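Side-chain contacts in sesquisabinene B synthase 2 (Santalum album, PDB 6A2A), which probably converts farnesyl diphosphate into the sesquiterpene sesquisabinene B, using magnesium or manganese ions: residues T87-G92 with M131-I136; F152-C157 with T188-S193; W39-L44 with R262-W267. All blocks are in the same frame, centred on the assembly; numbering follows the deposited sequence.

Interaction 1: T87-G92 with M131-I136; sequences TVRRLG and MRENGI
Arg89 and Glu133 reach toward each other and join in a direct salt bridge flanked by two bridging waters, between two helices of the mainly helical N-terminal terpene synthase domain. Both residues lie near the C-terminal ends of their helices, 78-90 and 121-133, and each helix closes in a Schellman motif, at Gly92 and at Gly135. The backbones stay well apart, with Arg89 CA 10.9 Å from Glu133 CA, and the two side chains bridge the distance. From CB, which already points at the partner, the arginine sets CG anti to its own nitrogen (chi1 172°). The chain then bends about the CB-CG bond and runs through CD and NE, so that the guanidinium arrives edge first. CZ stops 4.0 Å from Glu133 OE2. Beyond it NH1 makes the direct bond, 2.9 Å to Glu133 OE2 and moderately bent, with an N-H...O angle of 153°. The carboxylate oxygen lies in the guanidinium plane, whereas NH1 meets that oxygen from above the carboxylate plane; the two flat groups are turned 62° apart, not laid out as a coplanar two-bond pair. Water makes up for the missing second direct bond. Arg89 NH2 donates to one water, 3.0 Å away, which in turn donates a hydrogen bond to Glu133 OE2. NH1 also donates to a second water, and this one serves OE1. Glu133 OE2 has a further charged partner in Arg129, one turn earlier on its helix, and the two arginines would be expected to keep the carboxylate ionised. The second water lies 2.8 Å from Glu133 OE1.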
loop_
_atom_site.group_PDB
_atom_site.type_symbol
_atom_site.label_atom_id
_atom_site.label_comp_id
_atom_site.label_asym_id
_atom_site.label_seq_id
_atom_site.Cartn_x
_atom_site.Cartn_y
_atom_site.Cartn_z
ATOM N N THR A 87 -1.456 -11.597 37.338
ATOM C CA THR A 87 -0.104 -11.414 36.761
ATOM C C THR A 87 -0.069 -11.714 35.267
ATOM O O THR A 87 0.502 -10.949 34.475
ATOM C CB THR A 87 0.901 -12.331 37.513
ATOM O OG1 THR A 87 0.824 -11.947 38.874
ATOM C CG2 THR A 87 2.310 -12.176 37.022
ATOM N N VAL A 88 -0.710 -12.784 34.854
ATOM C CA VAL A 88 -0.762 -13.146 33.442
ATOM C C VAL A 88 -1.410 -12.000 32.638
ATOM O O VAL A 88 -0.945 -11.615 31.615
ATOM C CB VAL A 88 -1.579 -14.460 33.218
ATOM C CG1 VAL A 88 -1.834 -14.738 31.761
ATOM C CG2 VAL A 88 -0.891 -15.652 33.811
ATOM N N ARG A 89 -2.494 -11.492 33.155
ATOM C CA ARG A 89 -3.224 -10.406 32.503
ATOM C C ARG A 89 -2.375 -9.165 32.400
ATOM O O ARG A 89 -2.266 -8.535 31.401
ATOM C CB ARG A 89 -4.462 -10.083 33.315
ATOM C CG ARG A 89 -5.223 -8.848 32.883
ATOM C CD ARG A 89 -4.776 -7.618 33.614
ATOM N NE ARG A 89 -5.463 -6.404 33.220
ATOM C CZ ARG A 89 -6.569 -5.960 33.766
ATOM N NH1 ARG A 89 -7.147 -6.622 34.729
ATOM N NH2 ARG A 89 -7.091 -4.836 33.362
ATOM N N ARG A 90 -1.710 -8.883 33.499
ATOM C CA ARG A 90 -0.921 -7.690 33.644
ATOM C C ARG A 90 0.359 -7.673 32.805
ATOM O O ARG A 90 0.808 -6.676 32.369
ATOM C CB ARG A 90 -0.725 -7.387 35.105
ATOM C CG ARG A 90 -0.373 -5.983 35.327
ATOM C CD ARG A 90 -0.519 -5.543 36.740
ATOM N NE ARG A 90 -0.182 -4.150 36.822
ATOM C CZ ARG A 90 -0.390 -3.414 37.892
ATOM N NH1 ARG A 90 -0.906 -3.972 38.952
ATOM N NH2 ARG A 90 -0.102 -2.133 37.891
ATOM N N LEU A 91 0.840 -8.860 32.490
ATOM C CA LEU A 91 1.940 -9.056 31.611
ATOM C C LEU A 91 1.524 -8.968 30.113
ATOM O O LEU A 91 2.349 -9.119 29.271
ATOM C CB LEU A 91 2.578 -10.422 31.875
ATOM C CG LEU A 91 3.391 -10.517 33.147
ATOM C CD1 LEU A 91 3.732 -11.947 33.468
ATOM C CD2 LEU A 91 4.617 -9.631 33.115
ATOM N N GLY A 92 0.237 -8.790 29.830
ATOM C CA GLY A 92 -0.295 -8.660 28.509
ATOM C C GLY A 92 -0.522 -9.978 27.805
ATOM O O GLY A 92 -0.575 -10.029 26.619
ATOM N N MET A 131 -13.301 -11.472 39.596
ATOM C CA MET A 131 -14.676 -11.988 39.280
ATOM C C MET A 131 -15.421 -11.015 38.341
ATOM O O MET A 131 -15.875 -11.437 37.258
ATOM C CB MET A 131 -15.462 -12.207 40.561
ATOM C CG MET A 131 -14.956 -13.370 41.422
ATOM S SD MET A 131 -14.886 -14.929 40.605
ATOM C CE MET A 131 -13.773 -15.842 41.677
ATOM N N ARG A 132 -15.510 -9.753 38.698
ATOM C CA ARG A 132 -16.259 -8.791 37.897
ATOM C C ARG A 132 -15.606 -8.565 36.540
ATOM O O ARG A 132 -16.350 -8.456 35.520
ATOM C CB ARG A 132 -16.472 -7.476 38.635
ATOM C CG ARG A 132 -17.523 -7.547 39.735
ATOM C CD ARG A 132 -18.013 -6.196 40.093
ATOM N NE ARG A 132 -19.063 -6.168 41.096
ATOM C CZ ARG A 132 -19.868 -5.139 41.326
ATOM N NH1 ARG A 132 -19.784 -4.027 40.595
ATOM N NH2 ARG A 132 -20.745 -5.210 42.306
ATOM N N GLU A 133 -14.283 -8.514 36.457
ATOM C CA GLU A 133 -13.641 -8.417 35.109
ATOM C C GLU A 133 -14.068 -9.579 34.224
ATOM O O GLU A 133 -14.000 -9.485 32.998
ATOM C CB GLU A 133 -12.114 -8.463 35.251
ATOM C CG GLU A 133 -11.557 -7.237 35.912
ATOM C CD GLU A 133 -10.078 -7.344 36.285
ATOM O OE1 GLU A 133 -9.552 -8.469 36.215
ATOM O OE2 GLU A 133 -9.456 -6.279 36.518
ATOM N N ASN A 134 -14.452 -10.718 34.844
ATOM C CA ASN A 134 -14.789 -11.890 34.044
ATOM C C ASN A 134 -16.298 -12.154 34.012
ATOM O O ASN A 134 -16.704 -13.232 33.630
ATOM C CB ASN A 134 -14.043 -13.124 34.541
ATOM C CG ASN A 134 -12.604 -13.100 34.125
ATOM O OD1 ASN A 134 -12.296 -13.546 33.033
ATOM N ND2 ASN A 134 -11.734 -12.513 34.929
ATOM N N GLY A 135 -17.118 -11.223 34.418
ATOM C CA GLY A 135 -18.540 -11.347 34.171
ATOM C C GLY A 135 -19.250 -12.138 35.260
ATOM O O GLY A 135 -20.398 -12.581 35.069
ATOM N N ILE A 136 -18.594 -12.276 36.405
ATOM C CA ILE A 136 -19.133 -13.031 37.553
ATOM C C ILE A 136 -19.377 -12.025 38.673
ATOM O O ILE A 136 -18.428 -11.388 39.206
ATOM C CB ILE A 136 -18.182 -14.184 37.931
ATOM C CG1 ILE A 136 -18.113 -15.257 36.854
ATOM C CG2 ILE A 136 -18.578 -14.785 39.267
ATOM C CD1 ILE A 136 -16.881 -16.106 36.924
HETATM O O HOH W 1 -9.709 -4.401 34.737
HETATM O O HOH W 2 -6.846 -9.266 36.014
#

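Interaction 2: F152-C157 with T188-S193; sequences FKNQLC and TSKLKS
Lys190 meets Asn154 nearly at right angles, its ammonium group hydrogen-bonded to the amide oxygen at the surface of the helical N-terminal domain. The lysine comes from the last turns of helix 178-192; the asparagine opens the short 3-10 segment 154-157, which follows the small beta hairpin and leads toward helix 160-170. Lys190 leaves its backbone toward the 3-10 turn, then kinks about CB-CG (chi2 -39°) before running out fully extended to NZ. Asn154 starts out across this direction, and only its end closes on the lysine. Lys190 NZ gives a bond of 2.9 Å to Asn154 OD1, lying in the carbonyl plane on a lone pair with a C=O...N angle of 135°. The approach at the lysine end is less direct: OD1 sits beside the CE-NZ bond instead of straight ahead of it, and Lys190 CE is 3.0 Å from the same oxygen. Farther back, the middle of the lysine chain runs past Cys157, whose CB lies 4.3 Å from Lys190 CD, a loose apolar touch. The turn that presents both partners is held by Cys157 N, bonded to Asn154 O at 3.1 Å. Elsewhere the lysine also touches Leu163 of helix 160-170. With an alanine here, Asn154 OD1 would lose this donor and the amide would probably be freer to turn, while Cys157 would lose its aliphatic neighbour. The amide is turned with its oxygen toward the ammonium group, and Asn154 ND2 remains 4.1 Å from Lys190 NZ.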
loop_
_atom_site.group_PDB
_atom_site.type_symbol
_atom_site.label_atom_id
_atom_site.label_comp_id
_atom_site.label_asym_id
_atom_site.label_seq_id
_atom_site.Cartn_x
_atom_site.Cartn_y
_atom_site.Cartn_z
ATOM N N PHE A 152 -14.686 3.260 56.497
ATOM C CA PHE A 152 -13.708 2.214 56.457
ATOM C C PHE A 152 -12.830 2.361 57.716
ATOM O O PHE A 152 -12.638 3.436 58.178
ATOM C CB PHE A 152 -12.881 2.304 55.167
ATOM C CG PHE A 152 -13.528 1.571 54.028
ATOM C CD1 PHE A 152 -13.332 0.216 53.862
ATOM C CD2 PHE A 152 -14.393 2.229 53.171
ATOM C CE1 PHE A 152 -13.986 -0.485 52.873
ATOM C CE2 PHE A 152 -15.051 1.518 52.189
ATOM C CZ PHE A 152 -14.849 0.187 52.033
ATOM N N LYS A 153 -12.365 1.267 58.211
ATOM C CA LYS A 153 -11.626 1.241 59.511
ATOM C C LYS A 153 -10.200 1.773 59.332
ATOM O O LYS A 153 -9.455 1.238 58.488
ATOM C CB LYS A 153 -11.585 -0.191 60.003
ATOM C CG LYS A 153 -12.911 -0.721 60.509
ATOM C CD LYS A 153 -12.812 -2.192 60.777
ATOM C CE LYS A 153 -14.112 -2.755 61.300
ATOM N NZ LYS A 153 -14.039 -4.225 61.397
ATOM N N ASN A 154 -9.860 2.773 60.123
ATOM C CA ASN A 154 -8.619 3.508 59.946
ATOM C C ASN A 154 -7.418 2.565 60.083
ATOM O O ASN A 154 -6.350 2.783 59.465
ATOM C CB ASN A 154 -8.490 4.694 60.889
ATOM C CG ASN A 154 -7.695 5.808 60.242
ATOM O OD1 ASN A 154 -8.007 6.214 59.123
ATOM N ND2 ASN A 154 -6.625 6.247 60.893
ATOM N N GLN A 155 -7.598 1.460 60.780
ATOM C CA GLN A 155 -6.495 0.561 61.009
ATOM C C GLN A 155 -6.054 -0.152 59.734
ATOM O O GLN A 155 -4.934 -0.724 59.677
ATOM C CB GLN A 155 -6.900 -0.479 62.040
ATOM C CG GLN A 155 -5.731 -1.182 62.683
ATOM C CD GLN A 155 -6.160 -1.805 63.991
ATOM O OE1 GLN A 155 -5.479 -1.672 65.008
ATOM N NE2 GLN A 155 -7.309 -2.471 63.983
ATOM N N LEU A 156 -6.898 -0.160 58.694
ATOM C CA LEU A 156 -6.525 -0.801 57.480
ATOM C C LEU A 156 -5.316 -0.088 56.861
ATOM O O LEU A 156 -4.718 -0.633 55.982
ATOM C CB LEU A 156 -7.683 -0.786 56.476
ATOM C CG LEU A 156 -8.882 -1.648 56.863
ATOM C CD1 LEU A 156 -10.027 -1.380 55.883
ATOM C CD2 LEU A 156 -8.548 -3.137 56.887
ATOM N N CYS A 157 -5.030 1.118 57.261
ATOM C CA CYS A 157 -3.838 1.832 56.755
ATOM C C CYS A 157 -2.507 1.157 57.151
ATOM O O CYS A 157 -1.432 1.603 56.731
ATOM C CB CYS A 157 -3.885 3.287 57.200
ATOM S SG CYS A 157 -3.325 3.560 58.894
ATOM N N THR A 188 -7.653 5.944 48.148
ATOM C CA THR A 188 -6.906 7.020 47.509
ATOM C C THR A 188 -6.226 7.888 48.564
ATOM O O THR A 188 -5.036 8.223 48.463
ATOM C CB THR A 188 -7.767 7.890 46.566
ATOM O OG1 THR A 188 -8.400 7.061 45.594
ATOM C CG2 THR A 188 -6.945 8.938 45.845
ATOM N N SER A 189 -6.996 8.318 49.565
ATOM C CA SER A 189 -6.505 9.223 50.575
ATOM C C SER A 189 -5.369 8.560 51.364
ATOM O O SER A 189 -4.312 9.160 51.586
ATOM C CB SER A 189 -7.630 9.659 51.520
ATOM O OG SER A 189 -7.064 10.417 52.593
ATOM N N LYS A 190 -5.613 7.353 51.814
ATOM C CA LYS A 190 -4.598 6.605 52.621
ATOM C C LYS A 190 -3.344 6.336 51.795
ATOM O O LYS A 190 -2.201 6.517 52.312
ATOM C CB LYS A 190 -5.141 5.267 53.125
ATOM C CG LYS A 190 -6.219 5.363 54.186
ATOM C CD LYS A 190 -5.960 6.459 55.165
ATOM C CE LYS A 190 -6.947 6.533 56.291
ATOM N NZ LYS A 190 -6.698 7.752 57.101
ATOM N N LEU A 191 -3.502 5.941 50.535
ATOM C CA LEU A 191 -2.287 5.687 49.708
ATOM C C LEU A 191 -1.560 7.005 49.445
ATOM O O LEU A 191 -0.292 7.042 49.478
ATOM C CB LEU A 191 -2.650 4.979 48.395
ATOM C CG LEU A 191 -3.192 3.562 48.517
ATOM C CD1 LEU A 191 -3.750 3.107 47.175
ATOM C CD2 LEU A 191 -2.141 2.567 49.012
ATOM N N LYS A 192 -2.292 8.086 49.165
ATOM C CA LYS A 192 -1.642 9.356 48.920
ATOM C C LYS A 192 -0.827 9.785 50.134
ATOM O O LYS A 192 0.242 10.389 49.924
ATOM C CB LYS A 192 -2.613 10.485 48.574
ATOM C CG LYS A 192 -3.072 10.525 47.136
ATOM C CD LYS A 192 -3.781 11.816 46.810
ATOM C CE LYS A 192 -4.597 11.773 45.533
ATOM N NZ LYS A 192 -3.955 10.963 44.468
ATOM N N SER A 193 -1.255 9.450 51.352
ATOM C CA SER A 193 -0.514 9.852 52.582
ATOM C C SER A 193 0.814 9.095 52.681
ATOM O O SER A 193 1.459 9.164 53.749
ATOM C CB SER A 193 -1.301 9.585 53.826
ATOM O OG SER A 193 -2.451 10.397 53.863
#

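Interaction 3: W39-L44 with R262-W267; sequences WDYEFL and RLSRWW
Tyr41 lies against Ser264 and Trp267, packing the first turn of helix 41-50 onto the long helix 239-270. The aromatic part is an oblique pair: the tyrosine ring and the five-membered ring of Trp267 have centroids 5.6 Å apart and planes at 74°. The hydroxyl end leads, with Tyr41 OH close to the indole plane at its edge, 3.2 Å from Trp267 CD1. With CG anti to the backbone nitrogen (chi1 -174°), the indole swings out to where its CD1-NE1 edge meets the tyrosine. The mixed contacts gather round Ser264, whose OG is 3.7 Å from Tyr41 CD1 and 3.9 Å from Leu44 CD1. That hydroxyl is hydrogen-bonded to Ile260 O, one turn back in its own helix, which satisfies it beside these apolar groups. Capping bonds shape the start of helix 41-50, where Asp40 at the N-cap accepts from Phe43 N at OD2 and, weakly, from Glu42 N at OD1. Trp267 continues to Ala310 and Thr314 of helix 299-321, and its side chain is about 11 Å from that of Asp316, a magnesium ligand of this enzyme, though no metal is bound here. The chemistry is thus largely aromatic and apolar, as suits a buried junction between two helices.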
loop_
_atom_site.group_PDB
_atom_site.type_symbol
_atom_site.label_atom_id
_atom_site.label_comp_id
_atom_site.label_asym_id
_atom_site.label_seq_id
_atom_site.Cartn_x
_atom_site.Cartn_y
_atom_site.Cartn_z
ATOM N N TRP A 39 10.438 9.870 14.947
ATOM C CA TRP A 39 11.367 8.999 14.287
ATOM C C TRP A 39 11.236 9.276 12.797
ATOM O O TRP A 39 10.213 9.587 12.337
ATOM C CB TRP A 39 11.046 7.555 14.563
ATOM C CG TRP A 39 11.203 7.198 15.954
ATOM C CD1 TRP A 39 12.328 6.879 16.566
ATOM C CD2 TRP A 39 10.173 7.132 16.933
ATOM N NE1 TRP A 39 12.096 6.616 17.873
ATOM C CE2 TRP A 39 10.767 6.769 18.122
ATOM C CE3 TRP A 39 8.810 7.345 16.908
ATOM C CZ2 TRP A 39 10.056 6.626 19.277
ATOM C CZ3 TRP A 39 8.111 7.205 18.033
ATOM C CH2 TRP A 39 8.716 6.841 19.207
ATOM N N ASP A 40 12.305 9.143 12.064
ATOM C CA ASP A 40 12.242 9.350 10.660
ATOM C C ASP A 40 11.624 8.114 10.031
ATOM O O ASP A 40 11.789 7.053 10.536
ATOM C CB ASP A 40 13.640 9.710 10.155
ATOM C CG ASP A 40 14.079 8.887 9.014
ATOM O OD1 ASP A 40 13.667 9.182 7.871
ATOM O OD2 ASP A 40 14.849 7.947 9.256
ATOM N N TYR A 41 10.900 8.264 8.943
ATOM C CA TYR A 41 10.239 7.123 8.333
ATOM C C TYR A 41 11.101 5.961 7.820
ATOM O O TYR A 41 10.645 4.844 7.827
ATOM C CB TYR A 41 9.252 7.550 7.280
ATOM C CG TYR A 41 8.195 8.507 7.786
ATOM C CD1 TYR A 41 7.400 8.191 8.848
ATOM C CD2 TYR A 41 7.993 9.710 7.180
ATOM C CE1 TYR A 41 6.456 9.041 9.297
ATOM C CE2 TYR A 41 7.062 10.563 7.631
ATOM C CZ TYR A 41 6.293 10.227 8.693
ATOM O OH TYR A 41 5.371 11.105 9.105
ATOM N N GLU A 42 12.323 6.236 7.374
ATOM C CA GLU A 42 13.203 5.159 6.867
ATOM C C GLU A 42 13.650 4.330 8.071
ATOM O O GLU A 42 13.802 3.111 7.985
ATOM C CB GLU A 42 14.370 5.728 6.026
ATOM C CG GLU A 42 15.659 6.034 6.796
ATOM C CD GLU A 42 16.952 6.203 5.993
ATOM O OE1 GLU A 42 17.595 7.289 6.095
ATOM O OE2 GLU A 42 17.351 5.238 5.298
ATOM N N PHE A 43 13.852 4.989 9.211
ATOM C CA PHE A 43 14.150 4.253 10.412
ATOM C C PHE A 43 13.002 3.278 10.736
ATOM O O PHE A 43 13.220 2.085 11.075
ATOM C CB PHE A 43 14.386 5.199 11.574
ATOM C CG PHE A 43 14.585 4.454 12.854
ATOM C CD1 PHE A 43 15.759 3.759 13.074
ATOM C CD2 PHE A 43 13.573 4.375 13.797
ATOM C CE1 PHE A 43 15.950 3.044 14.248
ATOM C CE2 PHE A 43 13.755 3.636 14.956
ATOM C CZ PHE A 43 14.942 2.970 15.181
ATOM N N LEU A 44 11.782 3.763 10.591
ATOM C CA LEU A 44 10.624 3.003 11.068
ATOM C C LEU A 44 10.447 1.773 10.173
ATOM O O LEU A 44 10.054 0.693 10.622
ATOM C CB LEU A 44 9.387 3.914 11.055
ATOM C CG LEU A 44 9.339 4.932 12.199
ATOM C CD1 LEU A 44 8.068 5.749 12.192
ATOM C CD2 LEU A 44 9.530 4.270 13.553
ATOM N N ARG A 262 4.564 -0.585 6.960
ATOM C CA ARG A 262 3.544 -0.468 5.949
ATOM C C ARG A 262 2.844 0.896 6.040
ATOM O O ARG A 262 2.619 1.560 5.018
ATOM C CB ARG A 262 2.506 -1.565 6.077
ATOM C CG ARG A 262 2.998 -2.905 5.546
ATOM C CD ARG A 262 1.882 -3.920 5.422
ATOM N NE ARG A 262 1.533 -4.454 6.713
ATOM C CZ ARG A 262 2.168 -5.428 7.356
ATOM N NH1 ARG A 262 3.219 -6.042 6.818
ATOM N NH2 ARG A 262 1.780 -5.744 8.575
ATOM N N LEU A 263 2.502 1.283 7.267
ATOM C CA LEU A 263 1.724 2.542 7.463
ATOM C C LEU A 263 2.562 3.761 7.095
ATOM O O LEU A 263 2.026 4.709 6.501
ATOM C CB LEU A 263 1.268 2.592 8.914
ATOM C CG LEU A 263 0.077 1.702 9.213
ATOM C CD1 LEU A 263 -0.128 1.585 10.694
ATOM C CD2 LEU A 263 -1.185 2.237 8.556
ATOM N N SER A 264 3.843 3.713 7.383
ATOM C CA SER A 264 4.792 4.793 7.066
ATOM C C SER A 264 4.895 4.931 5.560
ATOM O O SER A 264 4.844 6.050 4.995
ATOM C CB SER A 264 6.152 4.518 7.651
ATOM O OG SER A 264 6.110 4.687 9.044
ATOM N N ARG A 265 5.043 3.781 4.881
ATOM C CA ARG A 265 5.104 3.834 3.408
ATOM C C ARG A 265 3.805 4.409 2.830
ATOM O O ARG A 265 3.853 5.242 1.915
ATOM C CB ARG A 265 5.452 2.454 2.839
ATOM C CG ARG A 265 6.899 2.063 3.096
ATOM C CD ARG A 265 7.346 0.783 2.412
ATOM N NE ARG A 265 6.742 -0.395 3.016
ATOM C CZ ARG A 265 7.263 -1.060 4.039
ATOM N NH1 ARG A 265 8.446 -0.719 4.520
ATOM N NH2 ARG A 265 6.590 -2.049 4.595
ATOM N N TRP A 266 2.643 4.007 3.335
ATOM C CA TRP A 266 1.368 4.545 2.919
ATOM C C TRP A 266 1.352 6.076 3.130
ATOM O O TRP A 266 0.893 6.814 2.257
ATOM C CB TRP A 266 0.216 3.884 3.693
ATOM C CG TRP A 266 -1.089 4.606 3.581
ATOM C CD1 TRP A 266 -1.953 4.598 2.521
ATOM C CD2 TRP A 266 -1.693 5.451 4.591
ATOM N NE1 TRP A 266 -3.029 5.404 2.775
ATOM C CE2 TRP A 266 -2.907 5.928 4.051
ATOM C CE3 TRP A 266 -1.316 5.844 5.879
ATOM C CZ2 TRP A 266 -3.753 6.791 4.748
ATOM C CZ3 TRP A 266 -2.172 6.689 6.570
ATOM C CH2 TRP A 266 -3.379 7.123 6.027
ATOM N N TRP A 267 1.703 6.467 4.345
ATOM C CA TRP A 267 1.658 7.911 4.745
ATOM C C TRP A 267 2.564 8.744 3.844
ATOM O O TRP A 267 2.124 9.746 3.320
ATOM C CB TRP A 267 2.019 8.024 6.211
ATOM C CG TRP A 267 1.894 9.391 6.812
ATOM C CD1 TRP A 267 2.895 10.136 7.339
ATOM C CD2 TRP A 267 0.681 10.139 7.008
ATOM N NE1 TRP A 267 2.389 11.292 7.863
ATOM C CE2 TRP A 267 1.045 11.340 7.656
ATOM C CE3 TRP A 267 -0.653 9.903 6.696
ATOM C CZ2 TRP A 267 0.106 12.282 8.055
ATOM C CZ3 TRP A 267 -1.596 10.838 7.093
ATOM C CH2 TRP A 267 -1.218 12.021 7.765
#

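Interactions 1 and 2 follow each other along the chain within the N-terminal domain, their centres 25 Å apart, and both fall between the two segments of interaction 3. That third contact spans 218 residues, bringing the beginning of the modelled chain back to helix 239-270. Its centre is 35 Å from that of interaction 1 and 49 Å from that of interaction 2, which lies across the chain's centre from it. None touches another. The two surface contacts, polar and away from the metal site, link neighbouring parts of the helical N-terminal domain; the buried one joins residues 39-44 to the helix that leads toward the metal-binding half.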